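Local coordinates for phosphoribosylaminoimidazole-succinocarboxamide synthase (Ehrlichia chaffeensis str. Arkansas, PDB 3KRE), which catalyses the ATP-dependent joining of L-aspartate to 5-amino-1-(5-phospho-D-ribosyl)imidazole-4-carboxylate, a step of de novo purine biosynthesis, at residues E66-S76 / F91-Q100; D196-L204 / D211-S219. One frame throughout, in Å; residues are numbered along the deposited sequence. Where two conformers were deposited one is given.

Interaction 1 of 2, residues E66-S76 / F91-Q100; sequences EKGILNNYISS and FISLLNQREQ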
loop_
_atom_site.group_PDB
_atom_site.type_symbol
_atom_site.label_atom_id
_atom_site.label_comp_id
_atom_site.label_asym_id
_atom_site.label_seq_id
_atom_site.Cartn_x
_atom_site.Cartn_y
_atom_site.Cartn_z
ATOM N N GLU A 66 -6.923 -17.246 -1.457
ATOM C CA GLU A 66 -6.944 -16.607 -0.125
ATOM C C GLU A 66 -6.122 -15.321 0.037
ATOM O O GLU A 66 -6.241 -14.657 1.088
ATOM C CB GLU A 66 -6.535 -17.616 0.950
ATOM C CG GLU A 66 -7.044 -17.316 2.289
ATOM C CD GLU A 66 -6.608 -18.313 3.356
ATOM O OE1 GLU A 66 -5.941 -19.331 3.039
ATOM O OE2 GLU A 66 -6.951 -18.047 4.530
ATOM N N LYS A 67 -5.329 -14.941 -0.966
ATOM C CA LYS A 67 -4.462 -13.765 -0.838
ATOM C C LYS A 67 -5.302 -12.526 -0.568
ATOM O O LYS A 67 -4.948 -11.689 0.262
ATOM C CB LYS A 67 -3.614 -13.601 -2.088
ATOM C CG LYS A 67 -2.983 -12.270 -2.331
ATOM C CD LYS A 67 -2.666 -12.145 -3.801
ATOM C CE LYS A 67 -2.367 -10.766 -4.156
ATOM N NZ LYS A 67 -3.542 -9.904 -4.366
ATOM N N GLY A 68 -6.448 -12.413 -1.227
ATOM C CA GLY A 68 -7.307 -11.249 -0.990
ATOM C C GLY A 68 -7.918 -11.165 0.378
ATOM O O GLY A 68 -8.125 -10.073 0.918
ATOM N N ILE A 69 -8.273 -12.322 0.924
ATOM C CA ILE A 69 -8.808 -12.381 2.255
ATOM C C ILE A 69 -7.765 -11.884 3.239
ATOM O O ILE A 69 -8.039 -11.042 4.097
ATOM C CB ILE A 69 -9.274 -13.816 2.596
ATOM C CG1 ILE A 69 -10.496 -14.175 1.722
ATOM C CG2 ILE A 69 -9.585 -13.943 4.109
ATOM C CD1 ILE A 69 -10.950 -15.633 1.823
ATOM N N LEU A 70 -6.549 -12.400 3.125
ATOM C CA LEU A 70 -5.507 -11.974 4.035
ATOM C C LEU A 70 -5.158 -10.489 3.869
ATOM O O LEU A 70 -4.984 -9.775 4.863
ATOM C CB LEU A 70 -4.263 -12.859 3.897
ATOM C CG LEU A 70 -4.453 -14.323 4.228
ATOM C CD1 LEU A 70 -3.122 -15.041 3.901
ATOM C CD2 LEU A 70 -4.853 -14.489 5.712
ATOM N N ASN A 71 -5.136 -10.001 2.627
ATOM C CA ASN A 71 -4.857 -8.588 2.366
ATOM C C ASN A 71 -5.956 -7.681 2.933
ATOM O O ASN A 71 -5.672 -6.640 3.551
ATOM C CB ASN A 71 -4.643 -8.318 0.854
ATOM C CG ASN A 71 -3.279 -8.752 0.357
ATOM O OD1 ASN A 71 -2.984 -8.685 -0.851
ATOM N ND2 ASN A 71 -2.461 -9.205 1.249
ATOM N N ASN A 72 -7.207 -8.117 2.802
ATOM C CA ASN A 72 -8.331 -7.417 3.396
ATOM C C ASN A 72 -8.171 -7.274 4.917
ATOM O O ASN A 72 -8.270 -6.172 5.480
ATOM C CB ASN A 72 -9.627 -8.150 3.048
ATOM C CG ASN A 72 -10.839 -7.478 3.608
ATOM O OD1 ASN A 72 -10.992 -6.239 3.493
ATOM N ND2 ASN A 72 -11.720 -8.266 4.220
ATOM N N TYR A 73 -7.916 -8.394 5.578
ATOM C CA TYR A 73 -7.704 -8.388 7.031
ATOM C C TYR A 73 -6.480 -7.577 7.457
ATOM O O TYR A 73 -6.561 -6.781 8.389
ATOM C CB TYR A 73 -7.601 -9.789 7.585
ATOM C CG TYR A 73 -8.891 -10.584 7.524
ATOM C CD1 TYR A 73 -10.116 -9.964 7.798
ATOM C CD2 TYR A 73 -8.878 -11.946 7.306
ATOM C CE1 TYR A 73 -11.282 -10.669 7.799
ATOM C CE2 TYR A 73 -10.053 -12.680 7.301
ATOM C CZ TYR A 73 -11.262 -12.018 7.541
ATOM O OH TYR A 73 -12.479 -12.687 7.584
ATOM N N ILE A 74 -5.361 -7.755 6.773
ATOM C CA ILE A 74 -4.152 -7.010 7.105
ATOM C C ILE A 74 -4.354 -5.511 6.875
ATOM O O ILE A 74 -4.006 -4.693 7.735
ATOM C CB ILE A 74 -2.910 -7.510 6.296
ATOM C CG1 ILE A 74 -2.557 -8.896 6.758
ATOM C CG2 ILE A 74 -1.715 -6.561 6.482
ATOM C CD1 ILE A 74 -1.601 -9.706 5.780
ATOM N N SER A 75 -4.924 -5.146 5.747
ATOM C CA SER A 75 -5.122 -3.712 5.445
ATOM C C SER A 75 -6.094 -3.014 6.402
ATOM O O SER A 75 -5.804 -1.916 6.920
ATOM C CB SER A 75 -5.561 -3.539 3.985
ATOM O OG SER A 75 -5.473 -2.184 3.612
ATOM N N SER A 76 -7.252 -3.637 6.640
ATOM C CA SER A 76 -8.194 -3.100 7.608
ATOM C C SER A 76 -7.518 -2.942 8.981
ATOM O O SER A 76 -7.687 -1.908 9.620
ATOM C CB SER A 76 -9.453 -3.972 7.681
ATOM O OG SER A 76 -9.147 -5.313 8.015
ATOM N N PHE A 91 -10.879 4.296 5.445
ATOM C CA PHE A 91 -11.472 3.091 6.024
ATOM C C PHE A 91 -12.696 3.412 6.890
ATOM O O PHE A 91 -12.649 4.300 7.778
ATOM C CB PHE A 91 -10.427 2.336 6.833
ATOM C CG PHE A 91 -10.990 1.149 7.562
ATOM C CD1 PHE A 91 -11.156 -0.059 6.915
ATOM C CD2 PHE A 91 -11.340 1.250 8.906
ATOM C CE1 PHE A 91 -11.703 -1.148 7.594
ATOM C CE2 PHE A 91 -11.878 0.152 9.611
ATOM C CZ PHE A 91 -12.046 -1.048 8.946
ATOM N N ILE A 92 -13.806 2.725 6.618
ATOM C CA ILE A 92 -15.005 2.839 7.467
ATOM C C ILE A 92 -15.245 1.606 8.328
ATOM O O ILE A 92 -15.369 1.719 9.560
ATOM C CB ILE A 92 -16.269 3.174 6.653
ATOM C CG1 ILE A 92 -16.069 4.499 5.913
ATOM C CG2 ILE A 92 -17.515 3.216 7.591
ATOM C CD1 ILE A 92 -17.174 4.820 4.869
ATOM N N SER A 93 -15.352 0.432 7.712
ATOM C CA SER A 93 -15.640 -0.769 8.466
ATOM C C SER A 93 -15.227 -2.017 7.699
ATOM O O SER A 93 -15.244 -2.029 6.472
ATOM C CB SER A 93 -17.137 -0.811 8.800
ATOM O OG SER A 93 -17.413 -1.914 9.628
ATOM N N LEU A 94 -14.861 -3.063 8.432
ATOM C CA LEU A 94 -14.614 -4.387 7.837
ATOM C C LEU A 94 -15.979 -5.068 7.655
ATOM O O LEU A 94 -16.757 -5.171 8.601
ATOM C CB LEU A 94 -13.698 -5.190 8.770
ATOM C CG LEU A 94 -13.287 -6.591 8.349
ATOM C CD1 LEU A 94 -12.481 -6.549 7.026
ATOM C CD2 LEU A 94 -12.445 -7.248 9.480
ATOM N N LEU A 95 -16.287 -5.519 6.441
ATOM C CA LEU A 95 -17.605 -6.101 6.154
ATOM C C LEU A 95 -17.638 -7.614 6.212
ATOM O O LEU A 95 -18.594 -8.206 6.743
ATOM C CB LEU A 95 -18.063 -5.648 4.790
ATOM C CG LEU A 95 -18.336 -4.158 4.680
ATOM C CD1 LEU A 95 -18.608 -3.827 3.217
ATOM C CD2 LEU A 95 -19.564 -3.691 5.558
ATOM N N ASN A 96 -16.632 -8.234 5.599
ATOM C CA ASN A 96 -16.554 -9.687 5.464
ATOM C C ASN A 96 -15.140 -10.127 5.071
ATOM O O ASN A 96 -14.229 -9.311 5.072
ATOM C CB ASN A 96 -17.620 -10.188 4.479
ATOM C CG ASN A 96 -17.500 -9.566 3.113
ATOM O OD1 ASN A 96 -16.463 -9.654 2.482
ATOM N ND2 ASN A 96 -18.589 -8.961 2.629
ATOM N N GLN A 97 -14.949 -11.404 4.727
ATOM C CA GLN A 97 -13.610 -11.932 4.455
ATOM C C GLN A 97 -12.850 -11.174 3.363
ATOM O O GLN A 97 -11.666 -11.079 3.407
ATOM C CB GLN A 97 -13.698 -13.403 4.051
ATOM C CG GLN A 97 -14.012 -14.361 5.194
ATOM C CD GLN A 97 -13.979 -15.796 4.717
ATOM O OE1 GLN A 97 -14.854 -16.234 3.969
ATOM N NE2 GLN A 97 -12.954 -16.525 5.115
ATOM N N ARG A 98 -13.559 -10.645 2.375
ATOM C CA ARG A 98 -12.919 -10.032 1.209
ATOM C C ARG A 98 -13.132 -8.538 1.095
ATOM O O ARG A 98 -12.523 -7.905 0.233
ATOM C CB ARG A 98 -13.471 -10.670 -0.055
ATOM C CG ARG A 98 -12.866 -12.013 -0.296
ATOM C CD ARG A 98 -13.163 -12.516 -1.657
ATOM N NE ARG A 98 -12.603 -13.845 -1.730
ATOM C CZ ARG A 98 -11.328 -14.118 -1.990
ATOM N NH1 ARG A 98 -10.472 -13.158 -2.285
ATOM N NH2 ARG A 98 -10.926 -15.375 -1.973
ATOM N N GLU A 99 -13.999 -7.983 1.944
ATOM C CA GLU A 99 -14.520 -6.639 1.689
ATOM C C GLU A 99 -14.454 -5.740 2.883
ATOM O O GLU A 99 -14.627 -6.165 4.020
ATOM C CB GLU A 99 -15.967 -6.701 1.193
ATOM C CG GLU A 99 -16.075 -7.438 -0.126
ATOM C CD GLU A 99 -17.460 -7.546 -0.686
ATOM O OE1 GLU A 99 -18.453 -7.432 0.066
ATOM O OE2 GLU A 99 -17.551 -7.785 -1.909
ATOM N N GLN A 100 -14.210 -4.483 2.598
ATOM C CA GLN A 100 -14.331 -3.437 3.603
ATOM C C GLN A 100 -15.077 -2.275 2.984
ATOM O O GLN A 100 -15.025 -2.072 1.771
ATOM C CB GLN A 100 -12.962 -3.026 4.176
ATOM C CG GLN A 100 -11.875 -2.832 3.239
ATOM C CD GLN A 100 -10.539 -2.692 3.931
ATOM O OE1 GLN A 100 -10.160 -1.598 4.312
ATOM N NE2 GLN A 100 -9.781 -3.805 4.034
HETATM O O HOH W 1 -12.031 -15.698 7.329
HETATM O O HOH W 2 -7.801 -0.932 3.012
#
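The turn between antiparallel strands 91-94 and 99-107 packs against the first turns of helix 67-84, with Asn-72 at the centre. The Asn-72 amide works at both ends. Its OD1 accepts from Gln-100 NE2 at 2.8 Å. The bond is fairly straight, with an N-H...O angle of 166°. The donor lies somewhat out of the carbonyl plane, and the two amide planes stand 57° apart. Asn-72 ND2 gives weak bonds to Asn-96 O and Gln-97 O. With CG anti to the backbone N (chi1 -179°), Asn-72 reaches straight out to the turn. Within the turn, Asn-96 OD1 accepts from Arg-98 N, an Asx turn. Ile-69 lies beside Gln-97, and its CA is 3.3 Å from Gln-97 O in a CA-H...O contact. Ile-69 CG1 sits over the centre of the Arg-98 guanidinium face, 3.8 Å from Arg-98 CZ. Arg-98 also forms a salt bridge with Asp-51. Leu-94 CD2 meets the Tyr-73 ring at its edge, 4.0 Å from Tyr-73 CD1, while CD1 of Leu-94 packs against the Asn-72 amide. One well-aligned bond accepted and two weak ones donated give both ends of this buried amide partners, which is consistent with the way it is turned.

Interaction 2 of 2, residues D196-L204 / D211-S219; sequences DFKLEFGKL and DLFLADEIS. With EDO (1,2-ethanediol), chain G.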
loop_
_atom_site.group_PDB
_atom_site.type_symbol
_atom_site.label_atom_id
_atom_site.label_comp_id
_atom_site.label_asym_id
_atom_site.label_seq_id
_atom_site.Cartn_x
_atom_site.Cartn_y
_atom_site.Cartn_z
ATOM N N ASP A 196 10.201 -1.426 2.638
ATOM C CA ASP A 196 9.690 -0.306 1.902
ATOM C C ASP A 196 8.191 -0.521 1.759
ATOM O O ASP A 196 7.698 -1.585 2.112
ATOM C CB ASP A 196 10.373 -0.121 0.531
ATOM C CG ASP A 196 10.175 -1.302 -0.454
ATOM O OD1 ASP A 196 9.086 -1.874 -0.541
ATOM O OD2 ASP A 196 11.125 -1.634 -1.204
ATOM N N PHE A 197 7.491 0.495 1.280
ATOM C CA PHE A 197 6.063 0.378 1.015
ATOM C C PHE A 197 5.560 1.511 0.146
ATOM O O PHE A 197 6.266 2.486 -0.047
ATOM C CB PHE A 197 5.257 0.290 2.322
ATOM C CG PHE A 197 5.332 1.517 3.178
ATOM C CD1 PHE A 197 4.260 2.384 3.258
ATOM C CD2 PHE A 197 6.439 1.785 3.926
ATOM C CE1 PHE A 197 4.311 3.503 4.073
ATOM C CE2 PHE A 197 6.497 2.912 4.767
ATOM C CZ PHE A 197 5.432 3.768 4.824
ATOM N N LYS A 198 4.369 1.318 -0.447
ATOM C CA LYS A 198 3.751 2.258 -1.356
ATOM C C LYS A 198 2.426 2.696 -0.754
ATOM O O LYS A 198 1.637 1.866 -0.266
ATOM C CB LYS A 198 3.515 1.605 -2.733
ATOM C CG LYS A 198 2.852 2.487 -3.808
ATOM C CD LYS A 198 1.326 2.523 -3.757
ATOM C CE LYS A 198 0.619 1.311 -4.444
ATOM N NZ LYS A 198 -0.696 1.135 -3.751
ATOM N N LEU A 199 2.170 4.001 -0.817
ATOM C CA LEU A 199 0.935 4.615 -0.370
ATOM C C LEU A 199 0.253 5.348 -1.518
ATOM O O LEU A 199 0.920 5.845 -2.432
ATOM C CB LEU A 199 1.216 5.664 0.714
ATOM C CG LEU A 199 1.899 5.161 1.972
ATOM C CD1 LEU A 199 2.123 6.359 2.934
ATOM C CD2 LEU A 199 1.058 4.017 2.636
ATOM N N GLU A 200 -1.071 5.439 -1.449
ATOM C CA GLU A 200 -1.856 6.307 -2.305
ATOM C C GLU A 200 -2.808 7.079 -1.439
ATOM O O GLU A 200 -3.322 6.550 -0.436
ATOM C CB GLU A 200 -2.684 5.488 -3.320
ATOM C CG GLU A 200 -1.795 4.777 -4.314
ATOM C CD GLU A 200 -2.591 3.936 -5.292
ATOM O OE1 GLU A 200 -3.734 4.321 -5.640
ATOM O OE2 GLU A 200 -2.034 2.918 -5.739
ATOM N N PHE A 201 -3.062 8.312 -1.842
ATOM C CA PHE A 201 -3.951 9.182 -1.099
ATOM C C PHE A 201 -5.046 9.684 -2.020
ATOM O O PHE A 201 -4.867 9.760 -3.236
ATOM C CB PHE A 201 -3.182 10.380 -0.575
ATOM C CG PHE A 201 -2.178 10.049 0.543
ATOM C CD1 PHE A 201 -2.505 10.227 1.881
ATOM C CD2 PHE A 201 -0.903 9.591 0.226
ATOM C CE1 PHE A 201 -1.554 9.923 2.884
ATOM C CE2 PHE A 201 0.020 9.282 1.249
ATOM C CZ PHE A 201 -0.311 9.480 2.536
ATOM N N GLY A 202 -6.146 10.119 -1.414
ATOM C CA GLY A 202 -7.224 10.751 -2.156
ATOM C C GLY A 202 -7.845 11.870 -1.341
ATOM O O GLY A 202 -7.439 12.126 -0.210
ATOM N N LYS A 203 -8.775 12.565 -1.952
ATOM C CA LYS A 203 -9.409 13.686 -1.302
ATOM C C LYS A 203 -10.905 13.527 -1.407
ATOM O O LYS A 203 -11.413 12.891 -2.377
ATOM C CB LYS A 203 -8.958 14.995 -1.940
ATOM C CG LYS A 203 -7.511 15.331 -1.633
ATOM C CD LYS A 203 -7.220 16.802 -1.768
ATOM C CE LYS A 203 -6.878 17.212 -3.148
ATOM N NZ LYS A 203 -6.720 18.736 -3.200
ATOM N N LEU A 204 -11.591 14.088 -0.398
ATOM C CA LEU A 204 -13.045 14.047 -0.368
ATOM C C LEU A 204 -13.609 14.777 -1.546
ATOM O O LEU A 204 -13.124 15.849 -2.002
ATOM C CB LEU A 204 -13.665 14.592 0.920
ATOM C CG LEU A 204 -13.223 14.049 2.287
ATOM C CD1 LEU A 204 -13.735 14.924 3.429
ATOM C CD2 LEU A 204 -13.677 12.592 2.457
ATOM N N ASP A 211 -8.507 17.387 3.338
ATOM C CA ASP A 211 -7.159 16.925 3.689
ATOM C C ASP A 211 -6.899 15.644 2.869
ATOM O O ASP A 211 -7.762 15.184 2.107
ATOM C CB ASP A 211 -7.060 16.711 5.201
ATOM C CG ASP A 211 -5.625 16.722 5.744
ATOM O OD1 ASP A 211 -4.626 16.785 4.977
ATOM O OD2 ASP A 211 -5.518 16.683 6.992
ATOM N N LEU A 212 -5.691 15.101 2.999
ATOM C CA LEU A 212 -5.260 13.940 2.269
ATOM C C LEU A 212 -5.647 12.697 3.071
ATOM O O LEU A 212 -5.303 12.577 4.258
ATOM C CB LEU A 212 -3.735 14.003 2.082
ATOM C CG LEU A 212 -3.226 15.190 1.262
ATOM C CD1 LEU A 212 -1.655 15.240 1.265
ATOM C CD2 LEU A 212 -3.801 15.139 -0.160
ATOM N N PHE A 213 -6.417 11.820 2.445
ATOM C CA PHE A 213 -6.882 10.586 3.074
ATOM C C PHE A 213 -6.112 9.435 2.511
ATOM O O PHE A 213 -6.095 9.236 1.303
ATOM C CB PHE A 213 -8.370 10.381 2.825
ATOM C CG PHE A 213 -9.216 11.351 3.631
ATOM C CD1 PHE A 213 -9.795 10.962 4.824
ATOM C CD2 PHE A 213 -9.316 12.673 3.231
ATOM C CE1 PHE A 213 -10.521 11.852 5.585
ATOM C CE2 PHE A 213 -10.045 13.608 4.028
ATOM C CZ PHE A 213 -10.653 13.183 5.160
ATOM N N LEU A 214 -5.574 8.608 3.390
ATOM C CA LEU A 214 -4.908 7.400 2.942
ATOM C C LEU A 214 -5.934 6.424 2.325
ATOM O O LEU A 214 -6.998 6.143 2.905
ATOM C CB LEU A 214 -4.174 6.713 4.089
ATOM C CG LEU A 214 -3.234 5.588 3.679
ATOM C CD1 LEU A 214 -2.031 6.135 2.895
ATOM C CD2 LEU A 214 -2.791 4.877 4.953
ATOM N N ALA A 215 -5.587 5.897 1.160
ATOM C CA ALA A 215 -6.518 5.043 0.399
ATOM C C ALA A 215 -5.830 3.734 -0.010
ATOM O O ALA A 215 -4.871 3.317 0.629
ATOM C CB ALA A 215 -7.009 5.818 -0.780
ATOM N N ASP A 216 -6.322 3.087 -1.075
ATOM C CA ASP A 216 -5.785 1.802 -1.544
ATOM C C ASP A 216 -5.647 0.806 -0.391
ATOM O O ASP A 216 -6.601 0.659 0.364
ATOM C CB ASP A 216 -4.484 1.981 -2.315
ATOM C CG ASP A 216 -4.159 0.761 -3.169
ATOM O OD1 ASP A 216 -5.002 0.403 -3.986
ATOM O OD2 ASP A 216 -3.127 0.100 -2.951
ATOM N N GLU A 217 -4.511 0.118 -0.250
ATOM C CA GLU A 217 -4.370 -0.879 0.793
ATOM C C GLU A 217 -2.993 -0.811 1.395
ATOM O O GLU A 217 -2.042 -0.288 0.776
ATOM C CB GLU A 217 -4.601 -2.275 0.229
ATOM C CG GLU A 217 -3.566 -2.678 -0.809
ATOM C CD GLU A 217 -3.869 -4.031 -1.428
ATOM O OE1 GLU A 217 -3.567 -5.077 -0.809
ATOM O OE2 GLU A 217 -4.436 -4.041 -2.524
ATOM N N ILE A 218 -2.879 -1.364 2.591
ATOM C CA ILE A 218 -1.593 -1.554 3.225
ATOM C C ILE A 218 -1.509 -3.030 3.516
ATOM O O ILE A 218 -2.134 -3.531 4.437
ATOM C CB ILE A 218 -1.462 -0.759 4.525
ATOM C CG1 ILE A 218 -1.778 0.730 4.272
ATOM C CG2 ILE A 218 -0.045 -0.966 5.131
ATOM C CD1 ILE A 218 -2.155 1.418 5.574
ATOM N N SER A 219 -0.721 -3.734 2.714
ATOM C CA SER A 219 -0.695 -5.181 2.813
ATOM C C SER A 219 0.631 -5.714 2.278
ATOM O O SER A 219 1.455 -4.931 1.792
ATOM C CB SER A 219 -1.851 -5.753 1.983
ATOM O OG SER A 219 -1.553 -5.662 0.592
HETATM C C1 EDO G . 6.538 -1.141 -2.409
HETATM O O1 EDO G . 7.465 -2.201 -2.300
HETATM C C2 EDO G . 6.491 -0.745 -3.873
HETATM O O2 EDO G . 7.683 -0.023 -4.126
HETATM O O HOH W 3 -0.775 1.434 -1.117
HETATM O O HOH W 4 -2.105 3.509 0.515
#
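Three backbone hydrogen bonds join 196-204 to 211-219. Gly-202 and Phe-213 exchange two of them: Gly-202 N to Phe-213 O and Phe-213 N to Gly-202 O, each 2.9 Å. Ala-215 N donates the third to Glu-200 O at 2.8 Å. Phe-201 CA adds a CA-H...O contact to Phe-213 O.

The apolar contacts fall on two faces. On one, Leu-214 CD1 lies over the Phe-201 ring, 3.9 Å from its centroid, in a CH-pi contact. The same methyl touches Leu-199 CD2 at 3.8 Å. It gets there because Leu-214 CG is anti to the backbone N (chi1 -169°). Helix 166-189 adds Ile-172 against Phe-201 and Leu-212. On the face that carries Phe-213, Leu-204 CD2 sits over its ring, a second CH-pi contact, while Gly-202 O lies at the edge of that ring, in its plane.

These bonds make a beta hairpin. Phe-201 and Leu-214 are its non-hydrogen-bonded pair, Gly-202 and Phe-213 its hydrogen-bonded pair. Beyond Ala-215 the two chains move apart.

Charged groups meet beyond Ala-215. Lys-198, bent at chi2 and chi3, makes salt bridges from NZ to Asp-216 OD2 (2.8 Å) and Glu-200 OE2 (3.0 Å). The Glu-200 and Asp-216 carboxylates are stacked, their planes 7° apart. The shared lysine probably offsets their repulsion, helped by Lys-144 on Glu-200 and Lys-34 on Asp-216.

Two waters lie between the diverging chains. One links Lys-198 O and NZ to Glu-217 O; the other accepts a hydrogen bond from Glu-200 N and lies within bonding distance of Ala-215 O.

In the fold
Interaction 1 closes before interaction 2 opens along the chain, and they lie about 15 Å apart, centre to centre. Both reach the same large antiparallel sheet, in which strands 99-107 and 192-204 are neighbours. Interaction 1 lies toward the strand 99-107 side and interaction 2 on strand 192-204. The two meet directly where the chain after strand 213-214 passes helix 67-84. Ser-75 OG and Ile-218 N are 2.9 Å apart, a probable hydrogen bond, and Ser-219 packs on Asn-71. Helix 67-84 therefore ties the two regions together, and all four segments lie within the SAICAR synthetase family region.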